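Local coordinates for tropomodulin (Caenorhabditis elegans, PDB 1PGV), which probably caps the pointed ends of actin filaments, blocking their elongation and depolymerization, the present chain being its C-terminal leucine-rich-repeat domain, at residues T27-C32 with V46-M51; N34-D39 with I63-N68; T80-S85 with E106-T111; L100-V105 with I128-A133. One frame throughout, in Å; residues are numbered along the deposited sequence. Where two conformers were deposited one is given.

Contact 1 (T27-C32 with V46-M51)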
loop_
_atom_site.group_PDB
_atom_site.type_symbol
_atom_site.label_atom_id
_atom_site.label_comp_id
_atom_site.label_asym_id
_atom_site.label_seq_id
_atom_site.Cartn_x
_atom_site.Cartn_y
_atom_site.Cartn_z
ATOM N N THR A 27 12.388 3.912 15.246
ATOM C CA THR A 27 12.294 2.488 14.817
ATOM C C THR A 27 13.669 1.909 14.504
ATOM O O THR A 27 14.549 2.602 13.994
ATOM C CB THR A 27 11.393 2.341 13.570
ATOM O OG1 THR A 27 10.056 2.736 13.900
ATOM C CG2 THR A 27 11.386 0.901 13.076
ATOM N N ASP A 28 13.844 0.630 14.817
ATOM C CA ASP A 28 15.106 -0.059 14.583
ATOM C C ASP A 28 15.035 -0.804 13.250
ATOM O O ASP A 28 14.706 -1.990 13.213
ATOM C CB ASP A 28 15.362 -1.056 15.714
ATOM C CG ASP A 28 16.762 -1.629 15.682
ATOM O OD1 ASP A 28 17.281 -1.886 14.574
ATOM O OD2 ASP A 28 17.336 -1.838 16.773
ATOM N N VAL A 29 15.350 -0.107 12.160
ATOM C CA VAL A 29 15.304 -0.706 10.828
ATOM C C VAL A 29 16.041 -2.038 10.765
ATOM O O VAL A 29 15.527 -3.020 10.229
ATOM C CB VAL A 29 15.914 0.238 9.765
ATOM C CG1 VAL A 29 15.884 -0.430 8.399
ATOM C CG2 VAL A 29 15.145 1.546 9.732
ATOM N N GLU A 30 17.248 -2.069 11.321
ATOM C CA GLU A 30 18.060 -3.277 11.315
ATOM C C GLU A 30 17.349 -4.441 12.006
ATOM O O GLU A 30 17.324 -5.559 11.490
ATOM C CB GLU A 30 19.399 -2.999 12.000
ATOM C CG GLU A 30 20.551 -3.817 11.456
ATOM C CD GLU A 30 20.719 -3.652 9.955
ATOM O OE1 GLU A 30 20.658 -2.501 9.468
ATOM O OE2 GLU A 30 20.921 -4.673 9.264
ATOM N N SER A 31 16.775 -4.177 13.175
ATOM C CA SER A 31 16.069 -5.214 13.918
ATOM C C SER A 31 14.845 -5.692 13.138
ATOM O O SER A 31 14.576 -6.890 13.064
ATOM C CB SER A 31 15.639 -4.690 15.290
ATOM O OG SER A 31 14.951 -5.694 16.014
ATOM N N CYS A 32 14.110 -4.748 12.557
ATOM C CA CYS A 32 12.923 -5.084 11.776
ATOM C C CYS A 32 13.293 -6.008 10.618
ATOM O O CYS A 32 12.599 -6.988 10.348
ATOM C CB CYS A 32 12.261 -3.812 11.239
ATOM S SG CYS A 32 11.388 -2.833 12.487
ATOM N N VAL A 46 5.381 -2.066 11.265
ATOM C CA VAL A 46 6.695 -1.517 10.972
ATOM C C VAL A 46 6.414 -0.118 10.454
ATOM O O VAL A 46 5.754 0.054 9.429
ATOM C CB VAL A 46 7.430 -2.330 9.886
ATOM C CG1 VAL A 46 8.748 -1.653 9.537
ATOM C CG2 VAL A 46 7.684 -3.740 10.376
ATOM N N ASN A 47 6.902 0.884 11.174
ATOM C CA ASN A 47 6.675 2.266 10.796
ATOM C C ASN A 47 7.997 3.014 10.715
ATOM O O ASN A 47 8.649 3.236 11.736
ATOM C CB ASN A 47 5.771 2.940 11.834
ATOM C CG ASN A 47 5.309 4.317 11.406
ATOM O OD1 ASN A 47 6.081 5.107 10.859
ATOM N ND2 ASN A 47 4.043 4.621 11.669
ATOM N N ILE A 48 8.404 3.393 9.504
ATOM C CA ILE A 48 9.645 4.141 9.344
ATOM C C ILE A 48 9.353 5.521 8.771
ATOM O O ILE A 48 10.186 6.109 8.074
ATOM C CB ILE A 48 10.651 3.410 8.426
ATOM C CG1 ILE A 48 10.078 3.263 7.015
ATOM C CG2 ILE A 48 10.997 2.053 9.021
ATOM C CD1 ILE A 48 11.061 2.658 6.023
ATOM N N ASN A 49 8.164 6.034 9.069
ATOM C CA ASN A 49 7.763 7.350 8.593
ATOM C C ASN A 49 8.794 8.403 8.985
ATOM O O ASN A 49 9.309 8.392 10.102
ATOM C CB ASN A 49 6.402 7.751 9.177
ATOM C CG ASN A 49 5.244 6.957 8.589
ATOM O OD1 ASN A 49 5.408 6.224 7.614
ATOM N ND2 ASN A 49 4.063 7.115 9.176
ATOM N N ASN A 50 9.096 9.302 8.049
ATOM C CA ASN A 50 10.037 10.395 8.274
ATOM C C ASN A 50 11.506 10.012 8.429
ATOM O O ASN A 50 12.330 10.860 8.763
ATOM C CB ASN A 50 9.598 11.205 9.494
ATOM C CG ASN A 50 8.132 11.567 9.448
ATOM O OD1 ASN A 50 7.665 12.209 8.505
ATOM N ND2 ASN A 50 7.390 11.151 10.470
ATOM N N MET A 51 11.839 8.750 8.186
ATOM C CA MET A 51 13.224 8.306 8.299
ATOM C C MET A 51 13.939 8.409 6.950
ATOM O O MET A 51 14.127 7.413 6.253
ATOM C CB MET A 51 13.276 6.866 8.823
ATOM C CG MET A 51 12.754 6.718 10.247
ATOM S SD MET A 51 12.900 5.044 10.909
ATOM C CE MET A 51 14.578 5.071 11.545
HETATM O O HOH W 1 7.987 0.558 13.741
#

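Contact 2 (N34-D39 with I63-N68)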
loop_
_atom_site.group_PDB
_atom_site.type_symbol
_atom_site.label_atom_id
_atom_site.label_comp_id
_atom_site.label_asym_id
_atom_site.label_seq_id
_atom_site.Cartn_x
_atom_site.Cartn_y
_atom_site.Cartn_z
ATOM N N ASN A 34 15.851 -8.117 10.343
ATOM C CA ASN A 34 16.131 -9.452 10.860
ATOM C C ASN A 34 14.871 -10.182 11.307
ATOM O O ASN A 34 14.697 -11.360 11.009
ATOM C CB ASN A 34 17.121 -9.381 12.028
ATOM C CG ASN A 34 18.522 -9.000 11.583
ATOM O OD1 ASN A 34 19.067 -9.583 10.644
ATOM N ND2 ASN A 34 19.114 -8.023 12.262
ATOM N N ARG A 35 13.991 -9.484 12.019
ATOM C CA ARG A 35 12.760 -10.099 12.503
ATOM C C ARG A 35 11.799 -10.491 11.384
ATOM O O ARG A 35 11.225 -11.577 11.408
ATOM C CB ARG A 35 12.063 -9.165 13.498
ATOM C CG ARG A 35 12.850 -8.966 14.790
ATOM C CD ARG A 35 12.124 -8.038 15.743
ATOM N NE ARG A 35 10.862 -8.610 16.211
ATOM C CZ ARG A 35 9.937 -7.922 16.872
ATOM N NH1 ARG A 35 10.131 -6.637 17.140
ATOM N NH2 ARG A 35 8.816 -8.517 17.263
ATOM N N LEU A 36 11.624 -9.612 10.402
ATOM C CA LEU A 36 10.728 -9.911 9.286
ATOM C C LEU A 36 11.229 -11.117 8.493
ATOM O O LEU A 36 10.443 -11.972 8.085
ATOM C CB LEU A 36 10.595 -8.688 8.371
ATOM C CG LEU A 36 9.768 -7.532 8.941
ATOM C CD1 LEU A 36 9.914 -6.300 8.069
ATOM C CD2 LEU A 36 8.307 -7.954 9.042
ATOM N N ARG A 37 12.539 -11.187 8.284
ATOM C CA ARG A 37 13.132 -12.299 7.547
ATOM C C ARG A 37 12.855 -13.631 8.233
ATOM O O ARG A 37 12.646 -14.649 7.573
ATOM C CB ARG A 37 14.646 -12.114 7.415
ATOM C CG ARG A 37 15.067 -11.033 6.442
ATOM C CD ARG A 37 16.581 -10.920 6.385
ATOM N NE ARG A 37 17.022 -9.938 5.399
ATOM C CZ ARG A 37 18.258 -9.451 5.336
ATOM N NH1 ARG A 37 19.175 -9.858 6.206
ATOM N NH2 ARG A 37 18.577 -8.559 4.409
ATOM N N GLU A 38 12.854 -13.616 9.562
ATOM C CA GLU A 38 12.611 -14.825 10.338
ATOM C C GLU A 38 11.118 -15.037 10.568
ATOM O O GLU A 38 10.716 -15.915 11.332
ATOM C CB GLU A 38 13.344 -14.740 11.680
ATOM C CG GLU A 38 14.841 -14.514 11.540
ATOM C CD GLU A 38 15.557 -14.445 12.876
ATOM O OE1 GLU A 38 15.167 -13.612 13.722
ATOM O OE2 GLU A 38 16.516 -15.221 13.077
ATOM N N ASP A 39 10.304 -14.223 9.902
ATOM C CA ASP A 39 8.854 -14.321 10.009
ATOM C C ASP A 39 8.374 -14.235 11.462
ATOM O O ASP A 39 7.570 -15.050 11.920
ATOM C CB ASP A 39 8.382 -15.624 9.355
ATOM C CG ASP A 39 6.875 -15.712 9.248
ATOM O OD1 ASP A 39 6.225 -14.658 9.100
ATOM O OD2 ASP A 39 6.343 -16.839 9.294
ATOM N N ILE A 63 11.974 -3.831 2.740
ATOM C CA ILE A 63 10.826 -4.215 1.926
ATOM C C ILE A 63 10.924 -5.686 1.552
ATOM O O ILE A 63 9.954 -6.432 1.654
ATOM C CB ILE A 63 10.750 -3.370 0.631
ATOM C CG1 ILE A 63 10.401 -1.923 0.983
ATOM C CG2 ILE A 63 9.725 -3.966 -0.323
ATOM C CD1 ILE A 63 10.546 -0.943 -0.167
ATOM N N GLU A 64 12.108 -6.103 1.121
ATOM C CA GLU A 64 12.331 -7.489 0.731
ATOM C C GLU A 64 12.114 -8.415 1.927
ATOM O O GLU A 64 11.564 -9.507 1.791
ATOM C CB GLU A 64 13.754 -7.650 0.186
ATOM C CG GLU A 64 14.087 -9.045 -0.316
ATOM C CD GLU A 64 15.500 -9.140 -0.874
ATOM O OE1 GLU A 64 15.889 -10.233 -1.334
ATOM O OE2 GLU A 64 16.224 -8.119 -0.854
ATOM N N ALA A 65 12.547 -7.969 3.100
ATOM C CA ALA A 65 12.394 -8.765 4.315
ATOM C C ALA A 65 10.912 -8.956 4.639
ATOM O O ALA A 65 10.478 -10.054 4.994
ATOM C CB ALA A 65 13.097 -8.078 5.472
ATOM N N ALA A 66 10.142 -7.880 4.508
ATOM C CA ALA A 66 8.710 -7.915 4.791
ATOM C C ALA A 66 7.980 -9.000 4.001
ATOM O O ALA A 66 6.937 -9.497 4.438
ATOM C CB ALA A 66 8.093 -6.551 4.505
ATOM N N CYS A 67 8.520 -9.370 2.841
ATOM C CA CYS A 67 7.901 -10.400 2.009
ATOM C C CYS A 67 7.912 -11.775 2.666
ATOM O O CYS A 67 7.099 -12.633 2.331
ATOM C CB CYS A 67 8.609 -10.498 0.657
ATOM S SG CYS A 67 8.426 -9.037 -0.369
ATOM N N ASN A 68 8.837 -11.980 3.599
ATOM C CA ASN A 68 8.952 -13.260 4.290
ATOM C C ASN A 68 8.031 -13.385 5.500
ATOM O O ASN A 68 7.889 -14.469 6.072
ATOM C CB ASN A 68 10.400 -13.475 4.721
ATOM C CG ASN A 68 11.355 -13.455 3.550
ATOM O OD1 ASN A 68 11.254 -14.279 2.643
ATOM N ND2 ASN A 68 12.283 -12.504 3.555
#

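Contact 3 (T80-S85 with E106-T111)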
loop_
_atom_site.group_PDB
_atom_site.type_symbol
_atom_site.label_atom_id
_atom_site.label_comp_id
_atom_site.label_asym_id
_atom_site.label_seq_id
_atom_site.Cartn_x
_atom_site.Cartn_y
_atom_site.Cartn_z
ATOM N N THR A 80 9.773 9.329 3.427
ATOM C CA THR A 80 11.086 8.716 3.594
ATOM C C THR A 80 11.930 9.028 2.360
ATOM O O THR A 80 12.994 8.447 2.161
ATOM C CB THR A 80 10.993 7.188 3.747
ATOM O OG1 THR A 80 10.213 6.646 2.675
ATOM C CG2 THR A 80 10.347 6.823 5.082
ATOM N N ALA A 81 11.428 9.943 1.536
ATOM C CA ALA A 81 12.111 10.364 0.318
ATOM C C ALA A 81 12.461 9.204 -0.609
ATOM O O ALA A 81 13.505 9.219 -1.257
ATOM C CB ALA A 81 13.377 11.148 0.676
ATOM N N ILE A 82 11.594 8.195 -0.677
ATOM C CA ILE A 82 11.858 7.060 -1.553
ATOM C C ILE A 82 11.293 7.324 -2.945
ATOM O O ILE A 82 10.350 8.096 -3.106
ATOM C CB ILE A 82 11.246 5.755 -1.004
ATOM C CG1 ILE A 82 9.755 5.951 -0.721
ATOM C CG2 ILE A 82 11.993 5.326 0.253
ATOM C CD1 ILE A 82 9.038 4.672 -0.330
ATOM N N SER A 83 11.893 6.691 -3.946
ATOM C CA SER A 83 11.456 6.846 -5.332
ATOM C C SER A 83 11.107 5.472 -5.891
ATOM O O SER A 83 11.193 4.472 -5.186
ATOM C CB SER A 83 12.567 7.483 -6.174
ATOM O OG SER A 83 13.639 6.578 -6.353
ATOM N N ASP A 84 10.719 5.420 -7.161
ATOM C CA ASP A 84 10.350 4.152 -7.776
ATOM C C ASP A 84 11.374 3.036 -7.599
ATOM O O ASP A 84 11.004 1.881 -7.399
ATOM C CB ASP A 84 10.075 4.345 -9.268
ATOM C CG ASP A 84 8.727 4.976 -9.536
ATOM O OD1 ASP A 84 8.100 5.486 -8.578
ATOM O OD2 ASP A 84 8.296 4.964 -10.708
ATOM N N SER A 85 12.657 3.374 -7.674
ATOM C CA SER A 85 13.695 2.361 -7.535
ATOM C C SER A 85 13.629 1.621 -6.197
ATOM O O SER A 85 13.807 0.404 -6.152
ATOM C CB SER A 85 15.079 2.990 -7.741
ATOM O OG SER A 85 15.233 4.169 -6.974
ATOM N N GLU A 106 2.803 7.627 1.319
ATOM C CA GLU A 106 2.526 9.014 0.964
ATOM C C GLU A 106 3.731 9.944 1.128
ATOM O O GLU A 106 4.715 9.603 1.783
ATOM C CB GLU A 106 1.360 9.546 1.806
ATOM C CG GLU A 106 1.738 9.907 3.235
ATOM C CD GLU A 106 0.532 10.258 4.098
ATOM O OE1 GLU A 106 -0.376 10.957 3.605
ATOM O OE2 GLU A 106 0.504 9.842 5.276
ATOM N N SER A 107 3.631 11.116 0.508
ATOM C CA SER A 107 4.656 12.155 0.571
ATOM C C SER A 107 6.065 11.745 0.163
ATOM O O SER A 107 7.044 12.117 0.816
ATOM C CB SER A 107 4.682 12.758 1.977
ATOM O OG SER A 107 3.449 13.393 2.261
ATOM N N ASN A 108 6.169 10.981 -0.919
ATOM C CA ASN A 108 7.472 10.554 -1.414
ATOM C C ASN A 108 7.652 11.020 -2.858
ATOM O O ASN A 108 7.071 12.033 -3.254
ATOM C CB ASN A 108 7.617 9.032 -1.309
ATOM C CG ASN A 108 7.834 8.574 0.126
ATOM O OD1 ASN A 108 8.770 9.023 0.791
ATOM N ND2 ASN A 108 6.971 7.686 0.610
ATOM N N PHE A 109 8.453 10.289 -3.627
ATOM C CA PHE A 109 8.718 10.637 -5.023
ATOM C C PHE A 109 8.288 9.526 -5.977
ATOM O O PHE A 109 8.917 9.305 -7.017
ATOM C CB PHE A 109 10.212 10.925 -5.203
ATOM C CG PHE A 109 10.704 12.084 -4.387
ATOM C CD1 PHE A 109 10.504 13.391 -4.820
ATOM C CD2 PHE A 109 11.331 11.871 -3.164
ATOM C CE1 PHE A 109 10.920 14.475 -4.046
ATOM C CE2 PHE A 109 11.752 12.945 -2.380
ATOM C CZ PHE A 109 11.546 14.249 -2.821
ATOM N N LEU A 110 7.211 8.831 -5.627
ATOM C CA LEU A 110 6.714 7.742 -6.458
ATOM C C LEU A 110 5.935 8.272 -7.658
ATOM O O LEU A 110 5.213 9.260 -7.554
ATOM C CB LEU A 110 5.825 6.814 -5.625
ATOM C CG LEU A 110 6.496 6.244 -4.374
ATOM C CD1 LEU A 110 5.561 5.233 -3.719
ATOM C CD2 LEU A 110 7.815 5.575 -4.754
ATOM N N THR A 111 6.083 7.606 -8.798
ATOM C CA THR A 111 5.398 8.027 -10.017
ATOM C C THR A 111 3.990 7.458 -10.120
ATOM O O THR A 111 3.694 6.407 -9.554
ATOM C CB THR A 111 6.163 7.577 -11.274
ATOM O OG1 THR A 111 6.113 6.149 -11.374
ATOM C CG2 THR A 111 7.610 8.027 -11.205
HETATM O O HOH W 2 9.754 12.369 1.245
#

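Contact 4 (L100-V105 with I128-A133)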
loop_
_atom_site.group_PDB
_atom_site.type_symbol
_atom_site.label_atom_id
_atom_site.label_comp_id
_atom_site.label_asym_id
_atom_site.label_seq_id
_atom_site.Cartn_x
_atom_site.Cartn_y
_atom_site.Cartn_z
ATOM N N LEU A 100 -0.909 -8.193 5.263
ATOM C CA LEU A 100 -0.770 -6.740 5.191
ATOM C C LEU A 100 -2.114 -6.041 5.029
ATOM O O LEU A 100 -2.816 -6.234 4.033
ATOM C CB LEU A 100 0.173 -6.350 4.039
ATOM C CG LEU A 100 0.616 -4.889 3.987
ATOM C CD1 LEU A 100 1.313 -4.501 5.293
ATOM C CD2 LEU A 100 1.574 -4.699 2.804
ATOM N N ARG A 101 -2.456 -5.211 6.010
ATOM C CA ARG A 101 -3.723 -4.493 6.026
ATOM C C ARG A 101 -3.618 -3.018 5.682
ATOM O O ARG A 101 -4.536 -2.439 5.105
ATOM C CB ARG A 101 -4.358 -4.619 7.415
ATOM C CG ARG A 101 -4.588 -6.046 7.855
ATOM C CD ARG A 101 -5.993 -6.478 7.524
ATOM N NE ARG A 101 -6.961 -5.603 8.179
ATOM C CZ ARG A 101 -8.277 -5.709 8.043
ATOM N NH1 ARG A 101 -8.791 -6.659 7.274
ATOM N NH2 ARG A 101 -9.078 -4.857 8.671
ATOM N N VAL A 102 -2.506 -2.403 6.060
ATOM C CA VAL A 102 -2.310 -0.986 5.812
ATOM C C VAL A 102 -0.937 -0.743 5.199
ATOM O O VAL A 102 0.070 -1.230 5.701
ATOM C CB VAL A 102 -2.426 -0.182 7.132
ATOM C CG1 VAL A 102 -2.125 1.289 6.891
ATOM C CG2 VAL A 102 -3.828 -0.346 7.709
ATOM N N LEU A 103 -0.917 -0.013 4.088
ATOM C CA LEU A 103 0.333 0.315 3.413
ATOM C C LEU A 103 0.316 1.813 3.190
ATOM O O LEU A 103 -0.598 2.340 2.556
ATOM C CB LEU A 103 0.437 -0.413 2.071
ATOM C CG LEU A 103 1.721 -0.111 1.288
ATOM C CD1 LEU A 103 2.928 -0.536 2.108
ATOM C CD2 LEU A 103 1.689 -0.844 -0.056
ATOM N N ASN A 104 1.319 2.501 3.724
ATOM C CA ASN A 104 1.403 3.950 3.593
ATOM C C ASN A 104 2.712 4.381 2.934
ATOM O O ASN A 104 3.789 4.192 3.497
ATOM C CB ASN A 104 1.289 4.595 4.977
ATOM C CG ASN A 104 1.299 6.107 4.922
ATOM O OD1 ASN A 104 1.417 6.708 3.847
ATOM N ND2 ASN A 104 1.167 6.738 6.085
ATOM N N VAL A 105 2.611 4.953 1.737
ATOM C CA VAL A 105 3.788 5.427 1.007
ATOM C C VAL A 105 3.587 6.872 0.556
ATOM O O VAL A 105 4.139 7.301 -0.464
ATOM C CB VAL A 105 4.068 4.560 -0.248
ATOM C CG1 VAL A 105 4.377 3.136 0.156
ATOM C CG2 VAL A 105 2.874 4.602 -1.190
ATOM N N ILE A 128 -4.909 -5.996 1.867
ATOM C CA ILE A 128 -4.900 -4.576 2.196
ATOM C C ILE A 128 -6.267 -3.896 2.229
ATOM O O ILE A 128 -7.074 -4.060 1.309
ATOM C CB ILE A 128 -3.984 -3.792 1.209
ATOM C CG1 ILE A 128 -2.542 -4.290 1.343
ATOM C CG2 ILE A 128 -4.079 -2.301 1.479
ATOM C CD1 ILE A 128 -1.560 -3.663 0.343
ATOM N N VAL A 129 -6.521 -3.125 3.292
ATOM C CA VAL A 129 -7.779 -2.391 3.429
ATOM C C VAL A 129 -7.548 -0.886 3.387
ATOM O O VAL A 129 -8.475 -0.110 3.155
ATOM C CB VAL A 129 -8.522 -2.749 4.742
ATOM C CG1 VAL A 129 -8.777 -4.242 4.790
ATOM C CG2 VAL A 129 -7.720 -2.286 5.946
ATOM N N GLU A 130 -6.305 -0.470 3.617
ATOM C CA GLU A 130 -5.963 0.942 3.570
ATOM C C GLU A 130 -4.668 1.130 2.783
ATOM O O GLU A 130 -3.625 0.606 3.160
ATOM C CB GLU A 130 -5.792 1.507 4.980
ATOM C CG GLU A 130 -5.426 2.982 5.000
ATOM C CD GLU A 130 -5.402 3.546 6.406
ATOM O OE1 GLU A 130 -6.454 3.505 7.077
ATOM O OE2 GLU A 130 -4.333 4.027 6.842
ATOM N N PHE A 131 -4.755 1.886 1.692
ATOM C CA PHE A 131 -3.603 2.162 0.832
ATOM C C PHE A 131 -3.508 3.680 0.698
ATOM O O PHE A 131 -4.359 4.298 0.075
ATOM C CB PHE A 131 -3.819 1.503 -0.542
ATOM C CG PHE A 131 -2.696 1.737 -1.517
ATOM C CD1 PHE A 131 -2.631 2.911 -2.255
ATOM C CD2 PHE A 131 -1.695 0.783 -1.683
ATOM C CE1 PHE A 131 -1.580 3.136 -3.151
ATOM C CE2 PHE A 131 -0.640 0.998 -2.575
ATOM C CZ PHE A 131 -0.586 2.181 -3.310
ATOM N N LYS A 132 -2.489 4.281 1.300
ATOM C CA LYS A 132 -2.341 5.728 1.238
ATOM C C LYS A 132 -1.092 6.072 0.445
ATOM O O LYS A 132 -0.023 5.528 0.700
ATOM C CB LYS A 132 -2.239 6.319 2.648
ATOM C CG LYS A 132 -2.690 7.786 2.737
ATOM C CD LYS A 132 -1.989 8.690 1.731
ATOM C CE LYS A 132 -2.506 10.114 1.805
ATOM N NZ LYS A 132 -3.975 10.214 1.562
ATOM N N ALA A 133 -1.231 6.989 -0.504
ATOM C CA ALA A 133 -0.101 7.374 -1.339
ATOM C C ALA A 133 -0.230 8.786 -1.890
ATOM O O ALA A 133 0.379 9.111 -2.913
ATOM C CB ALA A 133 0.035 6.387 -2.484
#

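Contact 1 (T27-C32 with V46-M51)
Thr27 makes the one direct hydrogen bond between residues 27-32 and 46-51: with OG1 beside its own backbone N (chi1 -64°), the hydroxyl faces the strand and donates to Asn47 O at 2.6 Å, 19° out of the carbonyl plane. A water adds a second link, donating to Thr27 OG1 and accepting from Asn47 N at 2.8 Å. Both backbone polar groups of Asn47, on an outermost strand, thus find partners where no further strand of this chain follows. Asp28 N-caps helix 29-37 by accepting from Ser31 N, Asn47 OD1 closes an Asx turn on Asn49 N, and a type II turn from Ile48 to Met51 brings the methionine back toward the helix. The rest is mostly carbon and sulfur packing. Met51 bends at chi3 (86°), which places CE 3.5 Å from Thr27 O and 4.0 Å from Val29 CG2, the Met51 and Val29 side chains sliding past each other in opposite directions. Val29 CG2 meets Ile48 CG2 at 4.2 Å, and Cys32 SG rests 4.1 Å from Val46 CG1. Threonine suits this place, giving hydroxyl to the strand and carbon to sulfur, while flexible, unbranched methionine can bend against both Thr27 and Val29.

Contact 2 (N34-D39 with I63-N68)
Leu36 points at the neighbouring helix, its CB 3.9 Å from Ala65 CB. Its CG lies beside the backbone N (chi1 -73°), and the branch beyond carries CD1 to 3.8 Å from Ala66 CA, so the leucine spans two successive alanines. Arg37 starts out away from helix 56-66, yet its CG comes within 3.7 Å of Ala65 CB. From there the chain runs extended to NE, and the side chain also touches Ser61 of helix 56-66; NH2 stays 5.8 Å from Glu64 OE2, with no contact between the charged atoms. Asn68 comes from the opposite segment, directing its CB at the last turn of helix 29-37, 3.7 Å from Leu36 O and 3.8 Å from Arg37 O. Helix 29-37 ends in a Schellman motif with Asp39, of positive phi, as the C-prime residue. Asp39 OD1 lies 3.5 Å from Asn68 O, two acceptors that do not bond. The alanines suit a place where the backbones come as close as 4.8 Å between Arg37 CA and Ala65 CA. Carbon packing thus joins the helix ends; beside it Asp39 OD1 adds a polar tie by accepting from Lys70 N, while Asn68 ND2 turns back to bond weakly to Ala65 O of its own segment.

Contact 3 (T80-S85 with E106-T111)
Asn108 reaches across to the loop at Thr80-Ile82, and each of its side-chain atoms meets something. CB lies 3.4 Å from Ile82 O. CG, set beside the backbone N (chi1 -74°), packs at 3.4 Å against Ile82 CG1. OD1 accepts twice: Thr80 N comes in the carbonyl plane on a lone pair at 2.8 Å, and Ile82 N lies 57° above that plane at 3.3 Å. ND2, 3.5 Å from Ile82 CG1, donates to Leu77 O. Asparagine fits because one amide both gives and takes bonds with main-chain groups; it is the consensus asparagine of a leucine-rich repeat, the residue that ties neighbouring coils together. Next to it Phe109 N donates to Ile82 O at 2.9 Å, and the phenyl ring turns its edge to Ala81. Asp84 grips Thr111 with both oxygens on their syn sides: OD1 takes Thr111 N at 2.9 Å and OD2 takes Thr111 OG1 at 2.6 Å. Thr111 OG1 in turn accepts from Leu114 N, capping helix 112-121. An alanine at Asp84 would probably leave Thr111 N and its hydroxyl without carboxylate acceptors, the hydroxyl less fixed in rotation. One backbone bond, with amide and carboxylate side chains around it, links the loops where the strands have ended.

Contact 4 (L100-V105 with I128-A133)
Leu103 and Phe131 both hold CG anti to the backbone N (chi1 179° in each), which sends them side by side to one face of the sheet, with Leu103 CD2 3.9 Å from Phe131 CE2. This is the parallel pairing of strands 102-104 and 130-132 in the leucine-rich-repeat fold, joined through helix 112-121 as a beta-alpha-beta unit. Large apolar residues suit this face because helices cover it: Leu103 touches Ile94, and Phe131 touches Leu118 and Leu119. Ile128, its CG1 beside the backbone N (chi1 -62°), extends into the same layer, where CD1 lies 4.1 Å from Leu100 CD2 and 4.2 Å from Leu103 CB; the side chain also touches Ile94 of helix 90-96. An alanine here, lacking CG1, CG2 and CD1, would probably open a gap between Leu100, Leu103 and that helix. The opposite face is mostly polar. Its one valine, Val102, lies alongside Glu130, whose extended chain brings OE2 to 3.5 Å from Val102 CG1 and whose OE1 forms a salt bridge to Arg161; Asn104 and Lys132 follow, Asn104 OD1 accepting from Glu106 N. Between the faces runs the backbone ladder: Leu103 N to Glu130 O, Lys132 N to Leu103 O, and Val105 N to Lys132 O. Where it begins, Arg101 O accepts from two consecutive amides, Val129 N at 2.8 Å and Glu130 N at 3.0 Å. The arginine side chain, bent at chi2 and chi3, crosses that of Val129 obliquely, and Val129 CG1 lies 3.4 Å above one face of the guanidinium plane, offset toward its rim, nearest NH1.

In the fold
Contact 4 is the core of the set, its centre about 4 Å from that of the chain, and rests on regular backbone pairing over a hydrophobic layer. Contact 3 lies past the strand ends, joining the loop after strand 102-104 to the preceding coil, where side-chain amide and carboxylate take over; Leu110 and Val105 pack where the two meet. The centres of contacts 1 and 2 lie about 16 and 17 Å from the chain's centre, at the other end of the sheet from strand 161-163. Both use helix 29-37, and Val46 touches Leu36 between them. Contact 1 adds one direct bond and a water to its apolar packing, whereas contact 2 relies on carbon packing. Ile48 of contact 1 packs on Thr80 of contact 3.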